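Long-range contact in tRNA endonuclease VMS1 (Saccharomyces cerevisiae, PDB 5WHG), which cleaves polypeptidyl-tRNAs downstream of the ribosome-associated quality control pathway, releasing incompletely synthesized polypeptides for degradation: residues 246-258 with 292-306. Sequence-based numbering, arbitrary orientation.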
loop_
_atom_site.group_PDB
_atom_site.type_symbol
_atom_site.label_atom_id
_atom_site.label_comp_id
_atom_site.label_asym_id
_atom_site.label_seq_id
_atom_site.Cartn_x
_atom_site.Cartn_y
_atom_site.Cartn_z
ATOM N N VAL A 246 -2.029 9.965 -4.823
ATOM C CA VAL A 246 -1.894 9.075 -3.674
ATOM C C VAL A 246 -2.643 9.678 -2.495
ATOM O O VAL A 246 -2.396 10.827 -2.105
ATOM C CB VAL A 246 -0.413 8.853 -3.326
ATOM C CG1 VAL A 246 -0.286 7.913 -2.139
ATOM C CG2 VAL A 246 0.360 8.309 -4.510
ATOM N N ASN A 247 -3.555 8.910 -1.908
ATOM C CA ASN A 247 -4.352 9.390 -0.783
ATOM C C ASN A 247 -3.829 8.777 0.517
ATOM O O ASN A 247 -4.092 7.606 0.812
ATOM C CB ASN A 247 -5.817 9.054 -1.002
ATOM C CG ASN A 247 -6.695 9.615 0.071
ATOM O OD1 ASN A 247 -6.254 10.413 0.900
ATOM N ND2 ASN A 247 -7.957 9.218 0.054
ATOM N N PHE A 248 -3.091 9.578 1.299
ATOM C CA PHE A 248 -2.587 9.148 2.601
ATOM C C PHE A 248 -3.612 9.549 3.653
ATOM O O PHE A 248 -3.752 10.729 3.967
ATOM C CB PHE A 248 -1.218 9.753 2.920
ATOM C CG PHE A 248 -0.041 9.029 2.291
ATOM C CD1 PHE A 248 -0.198 7.803 1.656
ATOM C CD2 PHE A 248 1.234 9.599 2.330
ATOM C CE1 PHE A 248 0.889 7.152 1.064
ATOM C CE2 PHE A 248 2.330 8.961 1.749
ATOM C CZ PHE A 248 2.160 7.734 1.113
ATOM N N LEU A 249 -4.328 8.564 4.198
ATOM C CA LEU A 249 -5.315 8.844 5.228
ATOM C C LEU A 249 -4.643 9.373 6.484
ATOM O O LEU A 249 -5.167 10.280 7.136
ATOM C CB LEU A 249 -6.135 7.585 5.525
ATOM C CG LEU A 249 -6.887 6.973 4.331
ATOM C CD1 LEU A 249 -7.824 5.875 4.761
ATOM C CD2 LEU A 249 -7.660 8.043 3.600
ATOM N N GLU A 250 -3.488 8.816 6.840
ATOM C CA GLU A 250 -2.629 9.386 7.868
ATOM C C GLU A 250 -1.187 9.342 7.378
ATOM O O GLU A 250 -0.831 8.551 6.501
ATOM C CB GLU A 250 -2.752 8.643 9.200
ATOM C CG GLU A 250 -4.166 8.263 9.628
ATOM C CD GLU A 250 -4.988 9.409 10.212
ATOM O OE1 GLU A 250 -4.475 10.544 10.291
ATOM O OE2 GLU A 250 -6.157 9.165 10.593
ATOM N N HIS A 251 -0.352 10.207 7.946
ATOM C CA HIS A 251 1.069 10.178 7.619
ATOM C C HIS A 251 1.821 10.914 8.708
ATOM O O HIS A 251 1.342 11.929 9.215
ATOM C CB HIS A 251 1.362 10.823 6.260
ATOM C CG HIS A 251 1.158 12.298 6.260
ATOM N ND1 HIS A 251 2.185 13.191 6.479
ATOM C CD2 HIS A 251 0.033 13.037 6.129
ATOM C CE1 HIS A 251 1.702 14.417 6.470
ATOM N NE2 HIS A 251 0.400 14.352 6.256
ATOM N N LYS A 252 2.995 10.397 9.063
ATOM C CA LYS A 252 3.842 11.005 10.078
ATOM C C LYS A 252 5.293 10.863 9.647
ATOM O O LYS A 252 5.652 9.869 9.007
ATOM C CB LYS A 252 3.625 10.349 11.453
ATOM C CG LYS A 252 3.604 11.328 12.630
ATOM C CD LYS A 252 2.180 11.829 12.894
ATOM C CE LYS A 252 2.155 12.988 13.896
ATOM N NZ LYS A 252 0.771 13.494 14.168
ATOM N N THR A 253 6.114 11.876 9.950
ATOM C CA THR A 253 7.570 11.780 9.834
ATOM C C THR A 253 8.210 12.565 10.966
ATOM O O THR A 253 7.875 13.735 11.171
ATOM C CB THR A 253 8.117 12.322 8.497
ATOM O OG1 THR A 253 7.905 13.730 8.427
ATOM C CG2 THR A 253 7.423 11.706 7.327
ATOM N N PHE A 254 9.148 11.935 11.675
ATOM C CA PHE A 254 9.993 12.626 12.642
ATOM C C PHE A 254 11.413 12.068 12.586
ATOM O O PHE A 254 11.695 11.098 11.876
ATOM C CB PHE A 254 9.420 12.513 14.052
ATOM C CG PHE A 254 8.895 11.158 14.387
ATOM C CD1 PHE A 254 9.755 10.118 14.691
ATOM C CD2 PHE A 254 7.529 10.926 14.428
ATOM C CE1 PHE A 254 9.247 8.861 15.015
ATOM C CE2 PHE A 254 7.015 9.671 14.754
ATOM C CZ PHE A 254 7.875 8.645 15.046
ATOM N N HIS A 255 12.317 12.700 13.343
ATOM C CA HIS A 255 13.716 12.286 13.411
ATOM C C HIS A 255 14.248 12.402 14.833
ATOM O O HIS A 255 13.899 13.326 15.569
ATOM C CB HIS A 255 14.605 13.130 12.481
ATOM C CG HIS A 255 16.057 13.160 12.877
ATOM N ND1 HIS A 255 16.951 12.168 12.530
ATOM C CD2 HIS A 255 16.768 14.068 13.585
ATOM C CE1 HIS A 255 18.147 12.466 13.007
ATOM N NE2 HIS A 255 18.061 13.611 13.656
ATOM N N ARG A 256 15.132 11.471 15.199
ATOM C CA ARG A 256 15.932 11.576 16.418
ATOM C C ARG A 256 17.352 11.114 16.150
ATOM O O ARG A 256 17.557 10.011 15.633
ATOM C CB ARG A 256 15.369 10.723 17.557
ATOM C CG ARG A 256 14.339 11.398 18.422
ATOM C CD ARG A 256 14.184 10.625 19.717
ATOM N NE ARG A 256 12.863 10.806 20.291
ATOM C CZ ARG A 256 12.453 11.918 20.886
ATOM N NH1 ARG A 256 13.267 12.961 20.981
ATOM N NH2 ARG A 256 11.221 11.986 21.371
ATOM N N TYR A 257 18.323 11.939 16.533
ATOM C CA TYR A 257 19.685 11.456 16.685
ATOM C C TYR A 257 19.714 10.349 17.745
ATOM O O TYR A 257 18.802 10.218 18.572
ATOM C CB TYR A 257 20.621 12.612 17.064
ATOM C CG TYR A 257 20.480 13.882 16.214
ATOM C CD1 TYR A 257 21.182 14.046 15.021
ATOM C CD2 TYR A 257 19.667 14.922 16.622
ATOM C CE1 TYR A 257 21.062 15.215 14.250
ATOM C CE2 TYR A 257 19.534 16.086 15.868
ATOM C CZ TYR A 257 20.229 16.232 14.680
ATOM O OH TYR A 257 20.079 17.399 13.943
ATOM N N THR A 258 20.757 9.522 17.703
ATOM C CA THR A 258 20.904 8.438 18.683
ATOM C C THR A 258 22.215 8.559 19.472
ATOM O O THR A 258 22.504 7.761 20.370
ATOM C CB THR A 258 20.860 7.056 18.008
ATOM O OG1 THR A 258 22.145 6.756 17.452
ATOM C CG2 THR A 258 19.806 7.028 16.895
ATOM N N LEU A 292 14.097 6.389 19.253
ATOM C CA LEU A 292 13.070 6.378 18.216
ATOM C C LEU A 292 11.986 5.342 18.503
ATOM O O LEU A 292 10.825 5.527 18.116
ATOM C CB LEU A 292 13.725 6.096 16.864
ATOM C CG LEU A 292 13.124 6.672 15.582
ATOM C CD1 LEU A 292 12.431 7.982 15.848
ATOM C CD2 LEU A 292 14.238 6.891 14.579
ATOM N N LYS A 293 12.346 4.266 19.209
ATOM C CA LYS A 293 11.466 3.117 19.381
ATOM C C LYS A 293 10.137 3.491 20.037
ATOM O O LYS A 293 9.079 3.026 19.601
ATOM C CB LYS A 293 12.187 2.051 20.202
ATOM C CG LYS A 293 11.412 0.759 20.340
ATOM C CD LYS A 293 12.000 -0.105 21.436
ATOM C CE LYS A 293 11.299 -1.445 21.532
ATOM N NZ LYS A 293 12.053 -2.353 22.439
ATOM N N THR A 294 10.162 4.307 21.097
ATOM C CA THR A 294 8.902 4.658 21.747
ATOM C C THR A 294 8.075 5.584 20.858
ATOM O O THR A 294 6.859 5.381 20.717
ATOM C CB THR A 294 9.142 5.282 23.136
ATOM O OG1 THR A 294 9.930 6.462 23.010
ATOM C CG2 THR A 294 9.885 4.330 24.030
ATOM N N ASP A 295 8.716 6.589 20.240
ATOM C CA ASP A 295 8.042 7.421 19.237
ATOM C C ASP A 295 7.300 6.578 18.201
ATOM O O ASP A 295 6.145 6.865 17.866
ATOM C CB ASP A 295 9.047 8.331 18.524
ATOM C CG ASP A 295 9.571 9.441 19.419
ATOM O OD1 ASP A 295 8.766 10.058 20.147
ATOM O OD2 ASP A 295 10.793 9.695 19.399
ATOM N N ILE A 296 7.952 5.544 17.667
ATOM C CA ILE A 296 7.317 4.777 16.600
ATOM C C ILE A 296 6.243 3.871 17.169
ATOM O O ILE A 296 5.154 3.738 16.597
ATOM C CB ILE A 296 8.364 3.981 15.799
ATOM C CG1 ILE A 296 9.162 4.912 14.883
ATOM C CG2 ILE A 296 7.692 2.865 14.990
ATOM C CD1 ILE A 296 10.497 4.336 14.424
ATOM N N GLN A 297 6.518 3.249 18.315
ATOM C CA GLN A 297 5.470 2.478 18.956
ATOM C C GLN A 297 4.264 3.347 19.285
ATOM O O GLN A 297 3.137 2.846 19.320
ATOM C CB GLN A 297 6.031 1.788 20.186
ATOM C CG GLN A 297 6.970 0.701 19.755
ATOM C CD GLN A 297 7.509 -0.131 20.882
ATOM O OE1 GLN A 297 8.001 -1.226 20.641
ATOM N NE2 GLN A 297 7.456 0.388 22.114
ATOM N N GLY A 298 4.472 4.647 19.489
ATOM C CA GLY A 298 3.342 5.548 19.652
ATOM C C GLY A 298 2.513 5.708 18.390
ATOM O O GLY A 298 1.279 5.739 18.450
ATOM N N VAL A 299 3.173 5.844 17.236
ATOM C CA VAL A 299 2.440 5.934 15.975
ATOM C C VAL A 299 1.687 4.642 15.711
ATOM O O VAL A 299 0.563 4.664 15.206
ATOM C CB VAL A 299 3.380 6.265 14.800
ATOM C CG1 VAL A 299 2.586 6.275 13.494
ATOM C CG2 VAL A 299 4.073 7.597 15.006
ATOM N N LEU A 300 2.282 3.495 16.053
ATOM C CA LEU A 300 1.620 2.227 15.744
ATOM C C LEU A 300 0.359 2.051 16.582
ATOM O O LEU A 300 -0.701 1.707 16.050
ATOM C CB LEU A 300 2.575 1.047 15.939
ATOM C CG LEU A 300 3.786 1.022 15.012
ATOM C CD1 LEU A 300 4.587 -0.265 15.161
ATOM C CD2 LEU A 300 3.361 1.247 13.579
ATOM N N LYS A 301 0.450 2.306 17.892
ATOM C CA LYS A 301 -0.752 2.321 18.723
ATOM C C LYS A 301 -1.753 3.344 18.201
ATOM O O LYS A 301 -2.944 3.049 18.063
ATOM C CB LYS A 301 -0.387 2.600 20.187
ATOM C CG LYS A 301 -1.588 2.812 21.130
ATOM C CD LYS A 301 -2.136 1.521 21.757
ATOM C CE LYS A 301 -1.258 1.058 22.902
ATOM N NZ LYS A 301 -1.754 -0.220 23.533
ATOM N N ASP A 302 -1.281 4.530 17.840
ATOM C CA ASP A 302 -2.202 5.545 17.348
ATOM C C ASP A 302 -2.970 5.076 16.108
ATOM O O ASP A 302 -4.135 5.447 15.923
ATOM C CB ASP A 302 -1.422 6.822 17.074
ATOM C CG ASP A 302 -2.274 8.044 17.168
ATOM O OD1 ASP A 302 -3.489 7.939 16.872
ATOM O OD2 ASP A 302 -1.718 9.108 17.530
ATOM N N TRP A 303 -2.354 4.240 15.270
ATOM C CA TRP A 303 -2.964 3.791 14.027
ATOM C C TRP A 303 -3.488 2.368 14.117
ATOM O O TRP A 303 -3.867 1.793 13.094
ATOM C CB TRP A 303 -1.971 3.901 12.865
ATOM C CG TRP A 303 -1.635 5.290 12.470
ATOM C CD1 TRP A 303 -2.223 6.443 12.913
ATOM C CD2 TRP A 303 -0.601 5.687 11.565
ATOM N NE1 TRP A 303 -1.626 7.546 12.314
ATOM C CE2 TRP A 303 -0.622 7.107 11.492
ATOM C CE3 TRP A 303 0.342 4.988 10.806
ATOM C CZ2 TRP A 303 0.253 7.827 10.679
ATOM C CZ3 TRP A 303 1.208 5.710 9.981
ATOM C CH2 TRP A 303 1.158 7.114 9.926
ATOM N N GLU A 304 -3.526 1.799 15.314
ATOM C CA GLU A 304 -3.973 0.420 15.512
ATOM C C GLU A 304 -5.262 0.063 14.772
ATOM O O GLU A 304 -5.308 -1.020 14.163
ATOM C CB GLU A 304 -4.076 0.193 17.030
ATOM C CG GLU A 304 -4.630 -1.155 17.513
ATOM C CD GLU A 304 -4.507 -1.299 19.044
ATOM O OE1 GLU A 304 -4.039 -2.359 19.522
ATOM O OE2 GLU A 304 -4.851 -0.335 19.770
ATOM N N PRO A 305 -6.328 0.881 14.778
ATOM C CA PRO A 305 -7.534 0.471 14.028
ATOM C C PRO A 305 -7.274 0.330 12.543
ATOM O O PRO A 305 -7.757 -0.627 11.924
ATOM C CB PRO A 305 -8.542 1.593 14.322
ATOM C CG PRO A 305 -8.050 2.245 15.562
ATOM C CD PRO A 305 -6.564 2.114 15.557
ATOM N N TYR A 306 -6.520 1.277 11.965
ATOM C CA TYR A 306 -6.069 1.177 10.571
ATOM C C TYR A 306 -5.240 -0.081 10.315
ATOM O O TYR A 306 -5.447 -0.764 9.305
ATOM C CB TYR A 306 -5.222 2.392 10.196
ATOM C CG TYR A 306 -5.917 3.716 10.137
ATOM C CD1 TYR A 306 -6.912 3.956 9.204
ATOM C CD2 TYR A 306 -5.542 4.749 10.973
ATOM C CE1 TYR A 306 -7.531 5.171 9.120
ATOM C CE2 TYR A 306 -6.151 5.978 10.887
ATOM C CZ TYR A 306 -7.151 6.179 9.958
ATOM O OH TYR A 306 -7.769 7.401 9.850
#
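The indole of Trp303 lies between Glu250 CB, on one face and offset toward the rim, and Val299 CG1 on the opposite face, while the carbonyl carbon of His251 lies at its edge. The ring of Phe254 instead touches with its rim: Leu292 CD1 and Val299 CG2 sit in its plane at the edge, and Asp295 CB approaches obliquely. This is a helix packed on an outer strand of the mixed sheet in the VLRF1 domain, the part of the protein that binds the 60S ribosomal subunit. Helix 292-302 runs almost antiparallel to strand 251-255, their axes 10.1 Å apart. Every second residue from Glu250 to Arg256, along strand 251-255 and just past each end, starts its side chain toward segment 292-306, though Lys252 then turns its amine away; the same four bond through their backbones to strand 217-224 and the turn before it, Glu250 forming with Leu249 a classic beta bulge opposite Ile222.

Large side chains suit a gap of this width. Phe254 holds CG between its backbone N and carbonyl carbon (chi1 42°), and its ring reaches the aliphatic helix residues, CE1 coming within 3.4 Å of Leu292 CD1 and CE2 within 3.6 Å of Val299 CG2; Phe218 stacks on the same ring. Trp303, just beyond the helix end, has the length to reach back to the strand, and its flat surface accepts the methylenes of Glu250: Glu250 CG lies 4.2 Å from the centroid of the five-membered ring of Trp303 in an off-centre CH-pi contact.

Polar groups close both ends. The bend at chi2 of Glu250 (-78°) carries its carboxylate to Tyr306, whose OH donates to OE2 on the anti side. At the other end the long Arg256 reaches Asp295 in a salt bridge, the guanidinium and carboxylate planes 23° apart, with only weak bonds from NH2; Arg256 NE meets Asp295 OD2 at 2.5 Å, nearly along the acceptor's C-O axis, but the bond is bent and OD2 is tilted out of the guanidinium plane.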